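Local atomic coordinates of ornithine aminotransferase (Plasmodium falciparum, PDB entry 3LG0), a protein that transfers the delta-amino group of ornithine to 2-oxoglutarate, giving glutamate semialdehyde and glutamate, as a homodimeric pyridoxal-phosphate-dependent enzyme. Residues 33-41 with 59-67; 348-356 with 380-391. All coordinates share one frame; numbering follows the deposited sequence.

In the fold
From the N terminus, the chain first makes the hairpin of strands 31-36 and 39-42, then adds strand 47-50 and returns through 59-67, a loop running into helix 65-77, which meets the hairpin turn; contact 1 thus closes a short loop. The chain next builds the second mixed sheet, which includes strand 105-109, and only after strand 340-346 does contact 2 close a second loop, pairing 348-356 with 380-391 around helix 361-370 and strand 373-378. The two loops follow in series. In space they meet: Asn59 O lies 2.9 Å from Leu389 N, probably hydrogen-bonded, and Val38 packs on Pro388. Both contacts belong to one sheet, in which 47-50 lies next to 373-378.

Contact 1 of 2, residues 33-41 with 59-67; sequences KRGKGVFVY and NQGHCHPDI
Gly37, in the turn of the hairpin 31-42, and His62, in the loop before helix 65-77, join in a single antiparallel bridge near the subunit interface, at the end of the mixed sheet where strand 31-36 is outermost. Lys36 to Phe39 form a type II' turn with Gly37 at its second position. Gly37 N donates to His62 O (3.1 Å), while His62 N returns a nearly straight bond (169°) to a lone pair of Gly37 O, at 2.9 Å. With CG anti to the carbonyl carbon (chi1 -80°), the His62 imidazole lies alongside the hairpin. Its CB rests 3.4 Å from Lys36 N. The base of the ring passes over Gly35, where there is no side chain, with His62 CG 4.0 Å from Gly35 CA. Val40 CG1 sits over one ring face in a CH-pi contact, 3.9 Å from the centroid; Gly37 O lies near the ring plane at the edge. On the second subunit, Leu78 packs against His62 and Ile80 O receives a weak hydrogen bond from its NE2. Farther along, the Lys36 chain bends at chi2 and carries NZ to within 3.7 Å of Pro65 CD, the two side chains crossing at about a right angle. Just before helix 65-77, His64 ND1 accepts from Asp66 N in the imidazole plane, 3.1 Å away. The arrangement combines a two-residue beta hairpin, bulged where Lys33 and Arg34 both face Tyr41, with a histidine N-cap.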
ATOM      1  N   LYS A  33      14.896 -11.478  13.549  1.00 32.80           N
ATOM      2  CA  LYS A  33      13.883 -12.515  13.637  1.00 26.16           C
ATOM      3  C   LYS A  33      12.924 -12.166  14.737  1.00 26.39           C
ATOM      4  O   LYS A  33      11.834 -12.730  14.814  1.00 35.25           O
ATOM      5  CB  LYS A  33      14.502 -13.880  13.921  1.00 33.76           C
ATOM      6  CG  LYS A  33      15.113 -14.019  15.319  1.00 37.96           C
ATOM      7  CD  LYS A  33      15.781 -15.386  15.475  1.00 48.86           C
ATOM      8  CE  LYS A  33      16.238 -15.647  16.904  1.00 50.92           C
ATOM      9  NZ  LYS A  33      16.957 -16.948  17.013  1.00 55.01           N
ATOM     10  N   ARG A  34      13.328 -11.238  15.598  1.00 26.29           N
ATOM     11  CA  ARG A  34      12.466 -10.810  16.695  1.00 29.19           C
ATOM     12  C   ARG A  34      12.659  -9.351  17.094  1.00 28.14           C
ATOM     13  O   ARG A  34      13.767  -8.818  17.078  1.00 28.91           O
ATOM     14  CB  ARG A  34      12.634 -11.708  17.920  1.00 31.38           C
ATOM     15  CG  ARG A  34      11.794 -11.259  19.112  1.00 32.84           C
ATOM     16  CD  ARG A  34      11.931 -12.206  20.288  1.00 45.26           C
ATOM     17  NE  ARG A  34      11.427 -13.531  19.952  1.00 56.48           N
ATOM     18  CZ  ARG A  34      10.167 -13.919  20.121  1.00 54.24           C
ATOM     19  NH1 ARG A  34       9.272 -13.086  20.637  1.00 48.54           N
ATOM     20  NH2 ARG A  34       9.809 -15.153  19.782  1.00 54.91           N
ATOM     21  N   GLY A  35      11.558  -8.699  17.448  1.00 27.68           N
ATOM     22  CA  GLY A  35      11.642  -7.369  18.008  1.00 29.89           C
ATOM     23  C   GLY A  35      10.717  -7.267  19.194  1.00 27.26           C
ATOM     24  O   GLY A  35       9.689  -7.940  19.240  1.00 23.29           O
ATOM     25  N   LYS A  36      11.085  -6.431  20.158  1.00 29.42           N
ATOM     26  CA  LYS A  36      10.239  -6.194  21.325  1.00 29.82           C
ATOM     27  C   LYS A  36      10.651  -4.882  21.970  1.00 31.15           C
ATOM     28  O   LYS A  36      11.815  -4.692  22.343  1.00 28.66           O
ATOM     29  CB  LYS A  36      10.322  -7.369  22.308  1.00 32.51           C
ATOM     30  CG  LYS A  36       9.615  -7.131  23.636  1.00 48.32           C
ATOM     31  CD  LYS A  36       8.164  -6.692  23.451  1.00 57.65           C
ATOM     32  CE  LYS A  36       7.532  -6.344  24.795  1.00 67.96           C
ATOM     33  NZ  LYS A  36       6.328  -5.474  24.676  1.00 63.01           N
ATOM     34  N   GLY A  37       9.693  -3.964  22.071  1.00 34.32           N
ATOM     35  CA  GLY A  37       9.975  -2.622  22.552  1.00 23.55           C
ATOM     36  C   GLY A  37      11.106  -1.998  21.758  1.00 32.85           C
ATOM     37  O   GLY A  37      11.022  -1.855  20.529  1.00 33.23           O
ATOM     38  N   VAL A  38      12.185  -1.652  22.443  1.00 27.54           N
ATOM     39  CA  VAL A  38      13.237  -0.876  21.809  1.00 25.07           C
ATOM     40  C   VAL A  38      14.313  -1.782  21.201  1.00 28.48           C
ATOM     41  O   VAL A  38      15.270  -1.321  20.562  1.00 36.52           O
ATOM     42  CB  VAL A  38      13.819   0.137  22.816  1.00 33.73           C
ATOM     43  CG1 VAL A  38      14.725  -0.575  23.811  1.00 31.35           C
ATOM     44  CG2 VAL A  38      14.559   1.246  22.093  1.00 52.45           C
ATOM     45  N   PHE A  39      14.138  -3.083  21.373  1.00 27.57           N
ATOM     46  CA  PHE A  39      15.150  -4.046  20.956  1.00 33.12           C
ATOM     47  C   PHE A  39      14.742  -4.965  19.806  1.00 33.40           C
ATOM     48  O   PHE A  39      13.581  -5.336  19.674  1.00 28.89           O
ATOM     49  CB  PHE A  39      15.551  -4.936  22.134  1.00 41.46           C
ATOM     50  CG  PHE A  39      16.298  -4.219  23.209  1.00 42.39           C
ATOM     51  CD1 PHE A  39      17.505  -3.602  22.933  1.00 35.65           C
ATOM     52  CD2 PHE A  39      15.803  -4.176  24.500  1.00 36.96           C
ATOM     53  CE1 PHE A  39      18.198  -2.942  23.927  1.00 40.47           C
ATOM     54  CE2 PHE A  39      16.492  -3.518  25.499  1.00 39.76           C
ATOM     55  CZ  PHE A  39      17.691  -2.898  25.209  1.00 43.58           C
ATOM     56  N   VAL A  40      15.733  -5.344  19.002  1.00 27.62           N
ATOM     57  CA  VAL A  40      15.573  -6.391  18.004  1.00 34.46           C
ATOM     58  C   VAL A  40      16.659  -7.448  18.220  1.00 33.00           C
ATOM     59  O   VAL A  40      17.670  -7.182  18.877  1.00 29.17           O
ATOM     60  CB  VAL A  40      15.660  -5.828  16.573  1.00 25.89           C
ATOM     61  CG1 VAL A  40      14.429  -4.985  16.276  1.00 26.05           C
ATOM     62  CG2 VAL A  40      16.920  -5.015  16.404  1.00 25.93           C
ATOM     63  N   TYR A  41      16.444  -8.639  17.670  1.00 29.71           N
ATOM     64  CA  TYR A  41      17.342  -9.777  17.869  1.00 33.12           C
ATOM     65  C   TYR A  41      17.586 -10.496  16.552  1.00 34.43           C
ATOM     66  O   TYR A  41      16.639 -10.763  15.801  1.00 23.89           O
ATOM     67  CB  TYR A  41      16.741 -10.767  18.878  1.00 35.53           C
ATOM     68  CG  TYR A  41      16.322 -10.127  20.174  1.00 35.93           C
ATOM     69  CD1 TYR A  41      17.155 -10.163  21.289  1.00 34.31           C
ATOM     70  CD2 TYR A  41      15.109  -9.460  20.277  1.00 21.85           C
ATOM     71  CE1 TYR A  41      16.782  -9.563  22.470  1.00 36.49           C
ATOM     72  CE2 TYR A  41      14.735  -8.844  21.444  1.00 30.91           C
ATOM     73  CZ  TYR A  41      15.564  -8.897  22.544  1.00 45.33           C
ATOM     74  OH  TYR A  41      15.163  -8.284  23.715  1.00 43.76           O
ATOM     75  N   ASN A  59       6.919   3.558  16.700  1.00 27.82           N
ATOM     76  CA  ASN A  59       6.987   4.529  17.793  1.00 31.85           C
ATOM     77  C   ASN A  59       6.543   3.902  19.117  1.00 32.10           C
ATOM     78  O   ASN A  59       7.095   4.203  20.160  1.00 33.24           O
ATOM     79  CB  ASN A  59       6.106   5.736  17.493  1.00 22.71           C
ATOM     80  CG  ASN A  59       6.732   6.679  16.500  1.00 31.58           C
ATOM     81  OD1 ASN A  59       7.829   6.424  15.995  1.00 29.81           O
ATOM     82  ND2 ASN A  59       6.040   7.794  16.212  1.00 28.90           N
ATOM     83  N   GLN A  60       5.537   3.033  19.058  1.00 28.82           N
ATOM     84  CA  GLN A  60       5.029   2.358  20.247  1.00 31.34           C
ATOM     85  C   GLN A  60       5.935   1.203  20.692  1.00 39.20           C
ATOM     86  O   GLN A  60       5.667   0.557  21.701  1.00 37.63           O
ATOM     87  CB  GLN A  60       3.612   1.827  20.006  1.00 25.84           C
ATOM     88  CG  GLN A  60       2.548   2.883  19.639  1.00 24.11           C
ATOM     89  CD  GLN A  60       2.481   3.171  18.135  1.00 25.38           C
ATOM     90  OE1 GLN A  60       3.413   2.886  17.386  1.00 28.84           O
ATOM     91  NE2 GLN A  60       1.383   3.745  17.701  1.00 28.72           N
ATOM     92  N   GLY A  61       7.000   0.947  19.938  1.00 37.68           N
ATOM     93  CA  GLY A  61       7.893  -0.171  20.218  1.00 31.20           C
ATOM     94  C   GLY A  61       7.503  -1.401  19.418  1.00 30.93           C
ATOM     95  O   GLY A  61       6.354  -1.554  19.011  1.00 26.74           O
ATOM     96  N   HIS A  62       8.453  -2.287  19.183  1.00 27.16           N
ATOM     97  CA  HIS A  62       8.153  -3.499  18.426  1.00 32.84           C
ATOM     98  C   HIS A  62       7.167  -4.427  19.143  1.00 34.27           C
ATOM     99  O   HIS A  62       7.206  -4.587  20.366  1.00 32.49           O
ATOM    100  CB  HIS A  62       9.428  -4.288  18.121  1.00 21.31           C
ATOM    101  CG  HIS A  62      10.215  -3.756  16.970  1.00 29.14           C
ATOM    102  ND1 HIS A  62      11.314  -2.941  17.136  1.00 33.03           N
ATOM    103  CD2 HIS A  62      10.086  -3.945  15.635  1.00 25.21           C
ATOM    104  CE1 HIS A  62      11.821  -2.642  15.952  1.00 24.99           C
ATOM    105  NE2 HIS A  62      11.097  -3.242  15.027  1.00 28.49           N
ATOM    106  N   CYS A  63       6.301  -5.045  18.353  1.00 32.98           N
ATOM    107  CA  CYS A  63       5.377  -6.075  18.824  1.00 34.02           C
ATOM    108  C   CYS A  63       4.599  -5.704  20.087  1.00 37.21           C
ATOM    109  O   CYS A  63       4.527  -6.483  21.028  1.00 38.87           O
ATOM    110  CB  CYS A  63       6.111  -7.398  19.039  1.00 34.35           C
ATOM    111  SG  CYS A  63       6.790  -8.146  17.510  1.00 35.63           S
ATOM    112  N   HIS A  64       4.000  -4.521  20.094  1.00 33.33           N
ATOM    113  CA  HIS A  64       3.226  -4.099  21.232  1.00 32.27           C
ATOM    114  C   HIS A  64       2.007  -4.988  21.410  1.00 41.07           C
ATOM    115  O   HIS A  64       1.188  -5.117  20.500  1.00 39.63           O
ATOM    116  CB  HIS A  64       2.803  -2.649  21.097  1.00 28.62           C
ATOM    117  CG  HIS A  64       2.358  -2.044  22.384  1.00 40.34           C
ATOM    118  ND1 HIS A  64       1.234  -2.475  23.051  1.00 44.25           N
ATOM    119  CD2 HIS A  64       2.901  -1.068  23.148  1.00 41.45           C
ATOM    120  CE1 HIS A  64       1.093  -1.777  24.164  1.00 46.98           C
ATOM    121  NE2 HIS A  64       2.092  -0.916  24.245  1.00 37.36           N
ATOM    122  N   PRO A  65       1.870  -5.593  22.603  1.00 43.66           N
ATOM    123  CA  PRO A  65       0.824  -6.600  22.838  1.00 39.92           C
ATOM    124  C   PRO A  65      -0.602  -6.050  22.741  1.00 29.47           C
ATOM    125  O   PRO A  65      -1.487  -6.793  22.340  1.00 34.11           O
ATOM    126  CB  PRO A  65       1.117  -7.092  24.269  1.00 41.18           C
ATOM    127  CG  PRO A  65       2.514  -6.642  24.573  1.00 45.94           C
ATOM    128  CD  PRO A  65       2.705  -5.374  23.795  1.00 37.50           C
ATOM    129  N   ASP A  66      -0.826  -4.792  23.109  1.00 27.93           N
ATOM    130  CA  ASP A  66      -2.163  -4.210  22.996  1.00 34.78           C
ATOM    131  C   ASP A  66      -2.572  -4.110  21.525  1.00 40.28           C
ATOM    132  O   ASP A  66      -3.680  -4.493  21.149  1.00 36.25           O
ATOM    133  CB  ASP A  66      -2.232  -2.829  23.658  1.00 32.98           C
ATOM    134  CG  ASP A  66      -2.234  -2.906  25.169  1.00 49.37           C
ATOM    135  OD1 ASP A  66      -2.165  -4.030  25.709  1.00 56.34           O
ATOM    136  OD2 ASP A  66      -2.293  -1.845  25.819  1.00 54.55           O
ATOM    137  N   ILE A  67      -1.669  -3.611  20.687  1.00 32.60           N
ATOM    138  CA  ILE A  67      -1.952  -3.518  19.261  1.00 30.59           C
ATOM    139  C   ILE A  67      -2.208  -4.915  18.676  1.00 34.41           C
ATOM    140  O   ILE A  67      -3.194  -5.132  17.960  1.00 29.10           O
ATOM    141  CB  ILE A  67      -0.829  -2.791  18.521  1.00 32.06           C
ATOM    142  CG1 ILE A  67      -0.608  -1.415  19.163  1.00 32.31           C
ATOM    143  CG2 ILE A  67      -1.170  -2.631  17.057  1.00 30.81           C
ATOM    144  CD1 ILE A  67       0.594  -0.680  18.634  1.00 34.60           C
TER

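Contact 2 of 2, residues 348-356 with 380-391; sequences LLCAIEFKN and DKTVRLTPPLCI
Leu348 packs on Leu389 where the chain enters an antiparallel strand pair, 349-354 with 382-385, inside the mixed sheet that combines N-terminal strands with strands from the C-terminal part of the chain. Its CD1 meets Leu389 CD2 at 3.9 Å, the two side chains sliding past each other in opposite directions, and also reaches Ile391 CG2. Leu349 turns its CG anti to the backbone N (chi1 175°), which brings CD1 beside Thr386 CG2, both pointing the same way. Cys350 and Leu385 form a hydrogen-bonded pair: Cys350 N donates to Leu385 O (3.1 Å), and Leu385 N, 2.8 Å from Cys350 O, approaches well above the carbonyl plane. Their CB atoms touch on the face covered by helix 315-333. On the other face, Ala351, opposite Arg384 in a non-hydrogen-bonded pair, sets its CB 3.5 Å from Thr382 CG2, diagonally across. Ile352 pairs with Val383 through two more bonds, the one from Val383 N nearly straight (174°); the side chains of Ile352 and Leu385 cross at a slant, CG1 of Ile352 coming 3.6 Å from CD1 of Leu385. Glu353, in a non-hydrogen-bonded pair with Thr382, runs out extended beside Lys381, with OE2 3.9 Å from Lys381 CD; its OE1 is engaged by Arg344 of the adjoining strand in a salt bridge, which probably stabilises the negative charge. Beyond it Phe354 N donates the last backbone bond, to Lys381 O, and the same oxygen lies in the ring plane at its edge. Ile352 CG2 covers one face of this ring toward the rim, while CE2 comes within 3.7 Å of Val383 CG2.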
ATOM      1  N   LEU A 348      12.548  12.963  19.790  1.00 37.79           N
ATOM      2  CA  LEU A 348      13.331  11.773  19.475  1.00 31.21           C
ATOM      3  C   LEU A 348      13.456  11.567  17.965  1.00 35.55           C
ATOM      4  O   LEU A 348      13.600  10.450  17.471  1.00 34.09           O
ATOM      5  CB  LEU A 348      12.768  10.545  20.175  1.00 31.34           C
ATOM      6  CG  LEU A 348      13.017  10.554  21.680  1.00 28.16           C
ATOM      7  CD1 LEU A 348      12.339   9.374  22.355  1.00 30.20           C
ATOM      8  CD2 LEU A 348      14.504  10.529  21.928  1.00 28.99           C
ATOM      9  N   LEU A 349      13.392  12.667  17.235  1.00 31.22           N
ATOM     10  CA  LEU A 349      13.728  12.669  15.823  1.00 30.05           C
ATOM     11  C   LEU A 349      15.113  13.292  15.691  1.00 32.73           C
ATOM     12  O   LEU A 349      15.254  14.504  15.617  1.00 38.13           O
ATOM     13  CB  LEU A 349      12.687  13.459  15.016  1.00 32.34           C
ATOM     14  CG  LEU A 349      12.970  13.656  13.521  1.00 36.37           C
ATOM     15  CD1 LEU A 349      13.308  12.332  12.853  1.00 34.36           C
ATOM     16  CD2 LEU A 349      11.801  14.318  12.818  1.00 29.29           C
ATOM     17  N   CYS A 350      16.142  12.455  15.687  1.00 30.09           N
ATOM     18  CA  CYS A 350      17.512  12.945  15.750  1.00 29.27           C
ATOM     19  C   CYS A 350      18.353  12.414  14.614  1.00 37.56           C
ATOM     20  O   CYS A 350      17.969  11.465  13.939  1.00 34.55           O
ATOM     21  CB  CYS A 350      18.147  12.550  17.077  1.00 36.66           C
ATOM     22  SG  CYS A 350      17.066  12.873  18.486  1.00 44.97           S
ATOM     23  N   ALA A 351      19.508  13.041  14.409  1.00 35.32           N
ATOM     24  CA  ALA A 351      20.441  12.625  13.377  1.00 28.82           C
ATOM     25  C   ALA A 351      21.830  13.180  13.680  1.00 35.00           C
ATOM     26  O   ALA A 351      21.974  14.154  14.412  1.00 36.11           O
ATOM     27  CB  ALA A 351      19.959  13.089  12.014  1.00 30.40           C
ATOM     28  N   ILE A 352      22.855  12.535  13.146  1.00 31.80           N
ATOM     29  CA  ILE A 352      24.185  13.107  13.185  1.00 32.67           C
ATOM     30  C   ILE A 352      24.616  13.234  11.750  1.00 29.26           C
ATOM     31  O   ILE A 352      24.581  12.259  11.013  1.00 32.71           O
ATOM     32  CB  ILE A 352      25.197  12.223  13.947  1.00 28.87           C
ATOM     33  CG1 ILE A 352      24.777  12.041  15.404  1.00 32.13           C
ATOM     34  CG2 ILE A 352      26.580  12.848  13.895  1.00 34.02           C
ATOM     35  CD1 ILE A 352      25.705  11.125  16.189  1.00 32.19           C
ATOM     36  N   GLU A 353      24.994  14.433  11.335  1.00 30.45           N
ATOM     37  CA  GLU A 353      25.583  14.601  10.013  1.00 32.37           C
ATOM     38  C   GLU A 353      27.103  14.520  10.133  1.00 36.00           C
ATOM     39  O   GLU A 353      27.663  15.115  11.026  1.00 37.02           O
ATOM     40  CB  GLU A 353      25.178  15.931   9.391  1.00 33.02           C
ATOM     41  CG  GLU A 353      25.939  16.231   8.120  1.00 37.59           C
ATOM     42  CD  GLU A 353      25.387  17.410   7.349  1.00 49.00           C
ATOM     43  OE1 GLU A 353      24.336  17.961   7.747  1.00 53.97           O
ATOM     44  OE2 GLU A 353      26.001  17.779   6.324  1.00 54.95           O
ATOM     45  N   PHE A 354      27.748  13.764   9.243  1.00 42.05           N
ATOM     46  CA  PHE A 354      29.199  13.573   9.257  1.00 36.32           C
ATOM     47  C   PHE A 354      29.856  14.304   8.094  1.00 39.16           C
ATOM     48  O   PHE A 354      29.212  14.559   7.080  1.00 41.51           O
ATOM     49  CB  PHE A 354      29.546  12.074   9.182  1.00 32.10           C
ATOM     50  CG  PHE A 354      29.165  11.311  10.408  1.00 34.54           C
ATOM     51  CD1 PHE A 354      30.034  11.232  11.491  1.00 28.02           C
ATOM     52  CD2 PHE A 354      27.920  10.707  10.498  1.00 29.30           C
ATOM     53  CE1 PHE A 354      29.669  10.550  12.632  1.00 28.28           C
ATOM     54  CE2 PHE A 354      27.544  10.031  11.633  1.00 32.19           C
ATOM     55  CZ  PHE A 354      28.422   9.941  12.705  1.00 38.79           C
ATOM     56  N   LYS A 355      31.134  14.634   8.246  1.00 39.98           N
ATOM     57  CA  LYS A 355      31.928  15.173   7.141  1.00 45.76           C
ATOM     58  C   LYS A 355      32.261  14.022   6.187  1.00 48.73           C
ATOM     59  O   LYS A 355      33.225  13.273   6.410  1.00 47.19           O
ATOM     60  CB  LYS A 355      33.241  15.830   7.637  1.00 44.63           C
ATOM     61  CG  LYS A 355      33.172  16.563   8.977  1.00 41.48           C
ATOM     62  CD  LYS A 355      32.855  18.025   8.822  1.00 53.38           C
ATOM     63  CE  LYS A 355      34.084  18.890   9.002  1.00 46.21           C
ATOM     64  NZ  LYS A 355      34.518  18.950  10.429  1.00 59.48           N
ATOM     65  N   ASN A 356      31.478  13.876   5.120  1.00 43.89           N
ATOM     66  CA  ASN A 356      31.644  12.722   4.233  1.00 46.75           C
ATOM     67  C   ASN A 356      32.981  12.694   3.480  1.00 56.71           C
ATOM     68  O   ASN A 356      33.296  11.716   2.801  1.00 59.46           O
ATOM     69  CB  ASN A 356      30.471  12.605   3.252  1.00 55.61           C
ATOM     70  CG  ASN A 356      30.318  13.833   2.390  1.00 62.32           C
ATOM     71  OD1 ASN A 356      30.523  14.956   2.849  1.00 69.61           O
ATOM     72  ND2 ASN A 356      29.955  13.631   1.129  1.00 72.22           N
ATOM     73  N   ASP A 380      24.772  10.712   1.642  1.00 63.70           N
ATOM     74  CA  ASP A 380      26.142  10.313   1.907  1.00 68.45           C
ATOM     75  C   ASP A 380      26.642  10.765   3.286  1.00 65.00           C
ATOM     76  O   ASP A 380      27.768  10.468   3.667  1.00 50.64           O
ATOM     77  CB  ASP A 380      27.047  10.897   0.821  1.00 86.77           C
ATOM     78  CG  ASP A 380      26.358  10.977  -0.533  1.00103.69           C
ATOM     79  OD1 ASP A 380      25.595  10.046  -0.866  1.00102.32           O
ATOM     80  OD2 ASP A 380      26.585  11.968  -1.265  1.00109.68           O
ATOM     81  N   LYS A 381      25.808  11.484   4.030  1.00 55.13           N
ATOM     82  CA  LYS A 381      26.315  12.274   5.142  1.00 49.42           C
ATOM     83  C   LYS A 381      25.674  11.993   6.494  1.00 40.79           C
ATOM     84  O   LYS A 381      26.342  12.064   7.512  1.00 40.50           O
ATOM     85  CB  LYS A 381      26.143  13.764   4.832  1.00 61.16           C
ATOM     86  CG  LYS A 381      26.457  14.165   3.405  1.00 63.01           C
ATOM     87  CD  LYS A 381      25.985  15.581   3.124  1.00 63.31           C
ATOM     88  CE  LYS A 381      25.983  15.877   1.634  1.00 87.87           C
ATOM     89  NZ  LYS A 381      25.120  17.049   1.307  1.00 99.38           N
ATOM     90  N   THR A 382      24.376  11.702   6.504  1.00 43.23           N
ATOM     91  CA  THR A 382      23.602  11.733   7.737  1.00 37.88           C
ATOM     92  C   THR A 382      23.150  10.358   8.222  1.00 41.83           C
ATOM     93  O   THR A 382      22.727   9.526   7.438  1.00 44.80           O
ATOM     94  CB  THR A 382      22.381  12.692   7.613  1.00 43.67           C
ATOM     95  OG1 THR A 382      22.841  14.020   7.331  1.00 34.69           O
ATOM     96  CG2 THR A 382      21.617  12.743   8.911  1.00 43.39           C
ATOM     97  N   VAL A 383      23.272  10.132   9.528  1.00 36.01           N
ATOM     98  CA  VAL A 383      22.821   8.900  10.161  1.00 30.01           C
ATOM     99  C   VAL A 383      21.585   9.226  10.993  1.00 33.60           C
ATOM    100  O   VAL A 383      21.565  10.197  11.745  1.00 30.74           O
ATOM    101  CB  VAL A 383      23.924   8.282  11.047  1.00 30.97           C
ATOM    102  CG1 VAL A 383      23.369   7.170  11.921  1.00 36.84           C
ATOM    103  CG2 VAL A 383      25.068   7.760  10.191  1.00 33.26           C
ATOM    104  N   ARG A 384      20.549   8.410  10.836  1.00 35.31           N
ATOM    105  CA  ARG A 384      19.270   8.588  11.514  1.00 31.08           C
ATOM    106  C   ARG A 384      19.343   8.063  12.958  1.00 36.77           C
ATOM    107  O   ARG A 384      19.874   6.983  13.226  1.00 31.90           O
ATOM    108  CB  ARG A 384      18.194   7.848  10.706  1.00 37.97           C
ATOM    109  CG  ARG A 384      16.764   7.988  11.193  1.00 46.01           C
ATOM    110  CD  ARG A 384      16.282   9.424  11.134  1.00 49.56           C
ATOM    111  NE  ARG A 384      16.221   9.975   9.776  1.00 51.35           N
ATOM    112  CZ  ARG A 384      15.129   9.969   9.017  1.00 43.53           C
ATOM    113  NH1 ARG A 384      14.024   9.403   9.460  1.00 39.61           N
ATOM    114  NH2 ARG A 384      15.146  10.510   7.811  1.00 45.89           N
ATOM    115  N   LEU A 385      18.831   8.827  13.905  1.00 30.31           N
ATOM    116  CA  LEU A 385      18.789   8.358  15.277  1.00 33.43           C
ATOM    117  C   LEU A 385      17.358   8.509  15.770  1.00 36.80           C
ATOM    118  O   LEU A 385      16.981   9.572  16.264  1.00 39.61           O
ATOM    119  CB  LEU A 385      19.762   9.151  16.159  1.00 37.04           C
ATOM    120  CG  LEU A 385      21.250   8.920  15.897  1.00 33.02           C
ATOM    121  CD1 LEU A 385      22.104   9.918  16.638  1.00 34.26           C
ATOM    122  CD2 LEU A 385      21.648   7.503  16.260  1.00 33.35           C
ATOM    123  N   THR A 386      16.558   7.458  15.603  1.00 30.10           N
ATOM    124  CA  THR A 386      15.142   7.510  15.954  1.00 36.29           C
ATOM    125  C   THR A 386      14.676   6.203  16.561  1.00 35.42           C
ATOM    126  O   THR A 386      14.195   5.325  15.841  1.00 34.57           O
ATOM    127  CB  THR A 386      14.237   7.834  14.733  1.00 34.01           C
ATOM    128  OG1 THR A 386      14.516   6.913  13.678  1.00 38.33           O
ATOM    129  CG2 THR A 386      14.475   9.252  14.225  1.00 36.13           C
ATOM    130  N   PRO A 387      14.806   6.076  17.892  1.00 28.60           N
ATOM    131  CA  PRO A 387      14.406   4.896  18.672  1.00 26.89           C
ATOM    132  C   PRO A 387      12.922   4.892  18.958  1.00 22.12           C
ATOM    133  O   PRO A 387      12.280   5.936  18.935  1.00 29.52           O
ATOM    134  CB  PRO A 387      15.136   5.098  19.998  1.00 30.13           C
ATOM    135  CG  PRO A 387      15.200   6.596  20.144  1.00 26.09           C
ATOM    136  CD  PRO A 387      15.410   7.121  18.735  1.00 29.57           C
ATOM    137  N   PRO A 388      12.364   3.718  19.236  1.00 24.64           N
ATOM    138  CA  PRO A 388      10.964   3.735  19.647  1.00 30.72           C
ATOM    139  C   PRO A 388      10.814   4.639  20.873  1.00 38.09           C
ATOM    140  O   PRO A 388      11.762   4.780  21.663  1.00 33.22           O
ATOM    141  CB  PRO A 388      10.692   2.272  20.017  1.00 28.63           C
ATOM    142  CG  PRO A 388      11.730   1.494  19.287  1.00 28.93           C
ATOM    143  CD  PRO A 388      12.944   2.367  19.259  1.00 23.86           C
ATOM    144  N   LEU A 389       9.633   5.225  21.032  1.00 32.32           N
ATOM    145  CA  LEU A 389       9.420   6.255  22.034  1.00 32.67           C
ATOM    146  C   LEU A 389       9.223   5.714  23.455  1.00 40.22           C
ATOM    147  O   LEU A 389       9.163   6.480  24.409  1.00 40.51           O
ATOM    148  CB  LEU A 389       8.260   7.174  21.630  1.00 31.61           C
ATOM    149  CG  LEU A 389       8.247   7.673  20.172  1.00 28.61           C
ATOM    150  CD1 LEU A 389       7.045   8.560  19.912  1.00 31.59           C
ATOM    151  CD2 LEU A 389       9.521   8.410  19.840  1.00 28.49           C
ATOM    152  N   CYS A 390       9.128   4.401  23.610  1.00 37.44           N
ATOM    153  CA  CYS A 390       9.040   3.827  24.945  1.00 36.27           C
ATOM    154  C   CYS A 390      10.420   3.628  25.602  1.00 45.66           C
ATOM    155  O   CYS A 390      10.539   2.970  26.644  1.00 48.79           O
ATOM    156  CB  CYS A 390       8.282   2.507  24.895  1.00 36.12           C
ATOM    157  SG  CYS A 390       9.000   1.351  23.719  1.00 37.18           S
ATOM    158  N   ILE A 391      11.457   4.208  25.000  1.00 39.32           N
ATOM    159  CA  ILE A 391      12.817   4.084  25.512  1.00 32.88           C
ATOM    160  C   ILE A 391      12.989   4.838  26.833  1.00 45.05           C
ATOM    161  O   ILE A 391      12.429   5.921  27.014  1.00 43.90           O
ATOM    162  CB  ILE A 391      13.843   4.592  24.477  1.00 35.11           C
ATOM    163  CG1 ILE A 391      15.258   4.128  24.836  1.00 36.18           C
ATOM    164  CG2 ILE A 391      13.750   6.115  24.302  1.00 31.29           C
ATOM    165  CD1 ILE A 391      16.250   4.214  23.672  1.00 38.76           C
TER